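Local coordinates for pullulanase (Bacillus acidopullulyticus, PDB 2WAN), which hydrolyses the alpha-1,6-glucosidic linkages of pullulan and related branched starch polysaccharides, at residues I646-T654 with G675-R684. Sequence-based numbering, arbitrary orientation.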
loop_
_atom_site.group_PDB
_atom_site.type_symbol
_atom_site.label_atom_id
_atom_site.label_comp_id
_atom_site.label_asym_id
_atom_site.label_seq_id
_atom_site.Cartn_x
_atom_site.Cartn_y
_atom_site.Cartn_z
ATOM N N ILE A 646 -1.736 14.160 10.664
ATOM C CA ILE A 646 -0.906 13.042 10.188
ATOM C C ILE A 646 -1.185 12.793 8.692
ATOM O O ILE A 646 -2.340 12.786 8.260
ATOM C CB ILE A 646 -1.103 11.772 11.061
ATOM C CG1 ILE A 646 -0.456 12.003 12.435
ATOM C CG2 ILE A 646 -0.475 10.539 10.389
ATOM C CD1 ILE A 646 -0.701 10.891 13.490
ATOM N N VAL A 647 -0.124 12.614 7.908
ATOM C CA VAL A 647 -0.248 12.460 6.445
ATOM C C VAL A 647 0.018 11.016 6.058
ATOM O O VAL A 647 1.028 10.433 6.469
ATOM C CB VAL A 647 0.727 13.393 5.698
ATOM C CG1 VAL A 647 0.605 13.213 4.168
ATOM C CG2 VAL A 647 0.472 14.847 6.091
ATOM N N LEU A 648 -0.908 10.444 5.288
ATOM C CA LEU A 648 -0.897 9.030 4.951
ATOM C C LEU A 648 -1.080 8.860 3.456
ATOM O O LEU A 648 -1.996 9.453 2.880
ATOM C CB LEU A 648 -2.040 8.304 5.677
ATOM C CG LEU A 648 -2.081 8.537 7.186
ATOM C CD1 LEU A 648 -3.449 8.122 7.750
ATOM C CD2 LEU A 648 -0.921 7.811 7.884
ATOM N N TYR A 649 -0.228 8.055 2.831
ATOM C CA TYR A 649 -0.323 7.864 1.365
ATOM C C TYR A 649 0.446 6.613 0.963
ATOM O O TYR A 649 1.151 6.009 1.789
ATOM C CB TYR A 649 0.204 9.113 0.609
ATOM C CG TYR A 649 1.590 9.482 1.056
ATOM C CD1 TYR A 649 1.792 10.248 2.219
ATOM C CD2 TYR A 649 2.709 9.014 0.358
ATOM C CE1 TYR A 649 3.078 10.560 2.670
ATOM C CE2 TYR A 649 3.998 9.313 0.796
ATOM C CZ TYR A 649 4.182 10.081 1.952
ATOM O OH TYR A 649 5.461 10.370 2.388
ATOM N N GLY A 650 0.302 6.202 -0.295
ATOM C CA GLY A 650 1.045 5.031 -0.755
ATOM C C GLY A 650 0.825 4.685 -2.209
ATOM O O GLY A 650 0.136 5.415 -2.919
ATOM N N GLU A 651 1.411 3.569 -2.641
ATOM C CA GLU A 651 1.351 3.162 -4.054
ATOM C C GLU A 651 0.022 2.484 -4.386
ATOM O O GLU A 651 -0.336 1.472 -3.758
ATOM C CB GLU A 651 2.481 2.202 -4.383
ATOM C CG GLU A 651 3.875 2.766 -4.160
ATOM C CD GLU A 651 4.936 1.692 -4.323
ATOM O OE1 GLU A 651 4.912 0.667 -3.582
ATOM O OE2 GLU A 651 5.814 1.880 -5.194
ATOM N N PRO A 652 -0.717 3.032 -5.367
ATOM C CA PRO A 652 -2.030 2.457 -5.713
ATOM C C PRO A 652 -1.899 1.301 -6.718
ATOM O O PRO A 652 -2.627 1.237 -7.718
ATOM C CB PRO A 652 -2.768 3.656 -6.327
ATOM C CG PRO A 652 -1.651 4.369 -7.080
ATOM C CD PRO A 652 -0.515 4.340 -6.032
ATOM N N TRP A 653 -0.963 0.395 -6.462
ATOM C CA TRP A 653 -0.786 -0.767 -7.331
ATOM C C TRP A 653 -0.238 -1.946 -6.551
ATOM O O TRP A 653 0.145 -1.812 -5.382
ATOM C CB TRP A 653 0.080 -0.437 -8.579
ATOM C CG TRP A 653 1.390 0.216 -8.273
ATOM C CD1 TRP A 653 2.507 -0.387 -7.782
ATOM C CD2 TRP A 653 1.713 1.615 -8.412
ATOM N NE1 TRP A 653 3.515 0.538 -7.619
ATOM C CE2 TRP A 653 3.053 1.774 -7.988
ATOM C CE3 TRP A 653 1.006 2.742 -8.868
ATOM C CZ2 TRP A 653 3.708 3.024 -7.997
ATOM C CZ3 TRP A 653 1.654 3.989 -8.878
ATOM C CH2 TRP A 653 2.989 4.115 -8.438
ATOM N N THR A 654 -0.208 -3.105 -7.200
ATOM C CA THR A 654 0.295 -4.323 -6.577
ATOM C C THR A 654 1.607 -4.736 -7.245
ATOM O O THR A 654 2.053 -4.093 -8.205
ATOM C CB THR A 654 -0.719 -5.472 -6.718
ATOM O OG1 THR A 654 -0.777 -5.875 -8.097
ATOM C CG2 THR A 654 -2.102 -5.031 -6.213
ATOM N N GLY A 675 -9.035 10.119 3.507
ATOM C CA GLY A 675 -7.999 10.865 4.258
ATOM C C GLY A 675 -6.597 10.337 3.978
ATOM O O GLY A 675 -5.686 10.468 4.806
ATOM N N ILE A 676 -6.434 9.750 2.794
ATOM C CA ILE A 676 -5.151 9.203 2.340
ATOM C C ILE A 676 -4.898 9.578 0.877
ATOM O O ILE A 676 -5.832 9.867 0.128
ATOM C CB ILE A 676 -5.097 7.652 2.473
ATOM C CG1 ILE A 676 -5.937 6.970 1.370
ATOM C CG2 ILE A 676 -5.459 7.178 3.919
ATOM C CD1 ILE A 676 -5.948 5.411 1.411
ATOM N N GLY A 677 -3.630 9.576 0.489
ATOM C CA GLY A 677 -3.219 9.907 -0.882
ATOM C C GLY A 677 -2.586 8.767 -1.647
ATOM O O GLY A 677 -2.161 7.762 -1.061
ATOM N N VAL A 678 -2.550 8.891 -2.977
ATOM C CA VAL A 678 -1.919 7.868 -3.819
ATOM C C VAL A 678 -0.885 8.491 -4.745
ATOM O O VAL A 678 -1.090 9.583 -5.253
ATOM C CB VAL A 678 -2.953 7.041 -4.643
ATOM C CG1 VAL A 678 -3.839 6.241 -3.712
ATOM C CG2 VAL A 678 -3.809 7.963 -5.561
ATOM N N PHE A 679 0.226 7.795 -4.951
ATOM C CA PHE A 679 1.221 8.232 -5.914
ATOM C C PHE A 679 0.581 8.311 -7.290
ATOM O O PHE A 679 -0.113 7.379 -7.729
ATOM C CB PHE A 679 2.404 7.267 -5.945
ATOM C CG PHE A 679 3.371 7.496 -4.838
ATOM C CD1 PHE A 679 4.266 8.570 -4.901
ATOM C CD2 PHE A 679 3.370 6.672 -3.720
ATOM C CE1 PHE A 679 5.183 8.827 -3.851
ATOM C CE2 PHE A 679 4.287 6.911 -2.677
ATOM C CZ PHE A 679 5.192 7.970 -2.755
ATOM N N ASN A 680 0.804 9.437 -7.947
ATOM C CA ASN A 680 0.147 9.745 -9.204
ATOM C C ASN A 680 1.017 9.353 -10.391
ATOM O O ASN A 680 1.791 10.148 -10.901
ATOM C CB ASN A 680 -0.239 11.233 -9.230
ATOM C CG ASN A 680 -1.061 11.603 -10.458
ATOM O OD1 ASN A 680 -1.188 10.811 -11.386
ATOM N ND2 ASN A 680 -1.602 12.826 -10.473
ATOM N N ASP A 681 0.899 8.103 -10.815
ATOM C CA ASP A 681 1.657 7.672 -11.982
ATOM C C ASP A 681 1.155 8.298 -13.292
ATOM O O ASP A 681 1.890 8.287 -14.294
ATOM C CB ASP A 681 1.798 6.134 -12.066
ATOM C CG ASP A 681 0.464 5.389 -12.064
ATOM O OD1 ASP A 681 -0.549 5.895 -11.537
ATOM O OD2 ASP A 681 0.455 4.254 -12.582
ATOM N N ASN A 682 -0.058 8.863 -13.293
ATOM C CA ASN A 682 -0.538 9.567 -14.501
ATOM C C ASN A 682 0.284 10.829 -14.794
ATOM O O ASN A 682 0.743 11.038 -15.930
ATOM C CB ASN A 682 -2.024 9.928 -14.415
ATOM C CG ASN A 682 -2.939 8.709 -14.432
ATOM O OD1 ASN A 682 -2.508 7.585 -14.729
ATOM N ND2 ASN A 682 -4.218 8.936 -14.131
ATOM N N ILE A 683 0.469 11.677 -13.783
ATOM C CA ILE A 683 1.291 12.878 -13.997
ATOM C C ILE A 683 2.781 12.499 -14.251
ATOM O O ILE A 683 3.446 13.120 -15.079
ATOM C CB ILE A 683 1.088 13.943 -12.880
ATOM C CG1 ILE A 683 1.530 15.336 -13.374
ATOM C CG2 ILE A 683 1.776 13.515 -11.558
ATOM C CD1 ILE A 683 1.485 16.451 -12.260
ATOM N N ARG A 684 3.274 11.471 -13.559
ATOM C CA ARG A 684 4.636 10.961 -13.741
ATOM C C ARG A 684 4.867 10.545 -15.196
ATOM O O ARG A 684 5.821 10.991 -15.845
ATOM C CB ARG A 684 4.873 9.752 -12.825
ATOM C CG ARG A 684 6.329 9.281 -12.779
ATOM C CD ARG A 684 6.423 7.801 -12.380
ATOM N NE ARG A 684 5.868 6.908 -13.418
ATOM C CZ ARG A 684 5.275 5.733 -13.192
ATOM N NH1 ARG A 684 5.129 5.242 -11.964
ATOM N NH2 ARG A 684 4.796 5.045 -14.211
HETATM O O HOH W 1 -3.340 11.976 4.559
#
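Phe679 and Tyr649 meet ring against ring where two parallel strands, 647-650 and 677-679, lie side by side. Three backbone bonds join the strands: Gly677 N to Leu648 O, Gly650 N to Gly677 O, and Phe679 N to Gly650 O at 3.1 Å. Ahead of these bonds, a water accepts from Leu648 N and donates to Gly675 O, bridging the two segments. Followed outward, Phe679 begins with CB, which meets Pro652 CD and Trp653 CH2, both on the same side and each 4.1 Å away. With chi1 at -81°, CG stands anti to the carbonyl carbon, and the ring reaches back over the end of strand 647-650. CD2 comes within 3.6 Å of Gly650 O, and Glu651 N lies at the ring edge, in its plane. CE2 nears Tyr649 CD2, and at the tip CZ is 4.0 Å from Tyr649 CE2. Tyr649 and Phe679 form an offset edge-to-face stack, the tyrosine edge turned toward the phenylalanine face with the ring planes 76° apart. Tyr649 hydroxyl is hydrogen-bonded to Gln487 and Asn549. On the other face of the sheet, Pro652 CB packs against Val678 CB at 3.8 Å. Beyond the strands, the six-membered end of Trp653 passes Asp681, with Trp653 CZ3 3.7 Å from Asp681 CG; that carboxylate also forms a salt bridge with Lys668. Asn680 caps the following helix, its OD1 accepting from Ile683 N. The contact reaches the C-terminal ends of the strands, where alpha-amylase-type barrels carry their active sites; Glu651 there is held by Arg620 and Leu623 N. These are the fifth and sixth strands of the eight-stranded parallel TIM barrel, flanked by strands 618-621 and 728-730; helix 629-642 covers Leu648 and Ile676, and helix 681-688 follows strand 677-679.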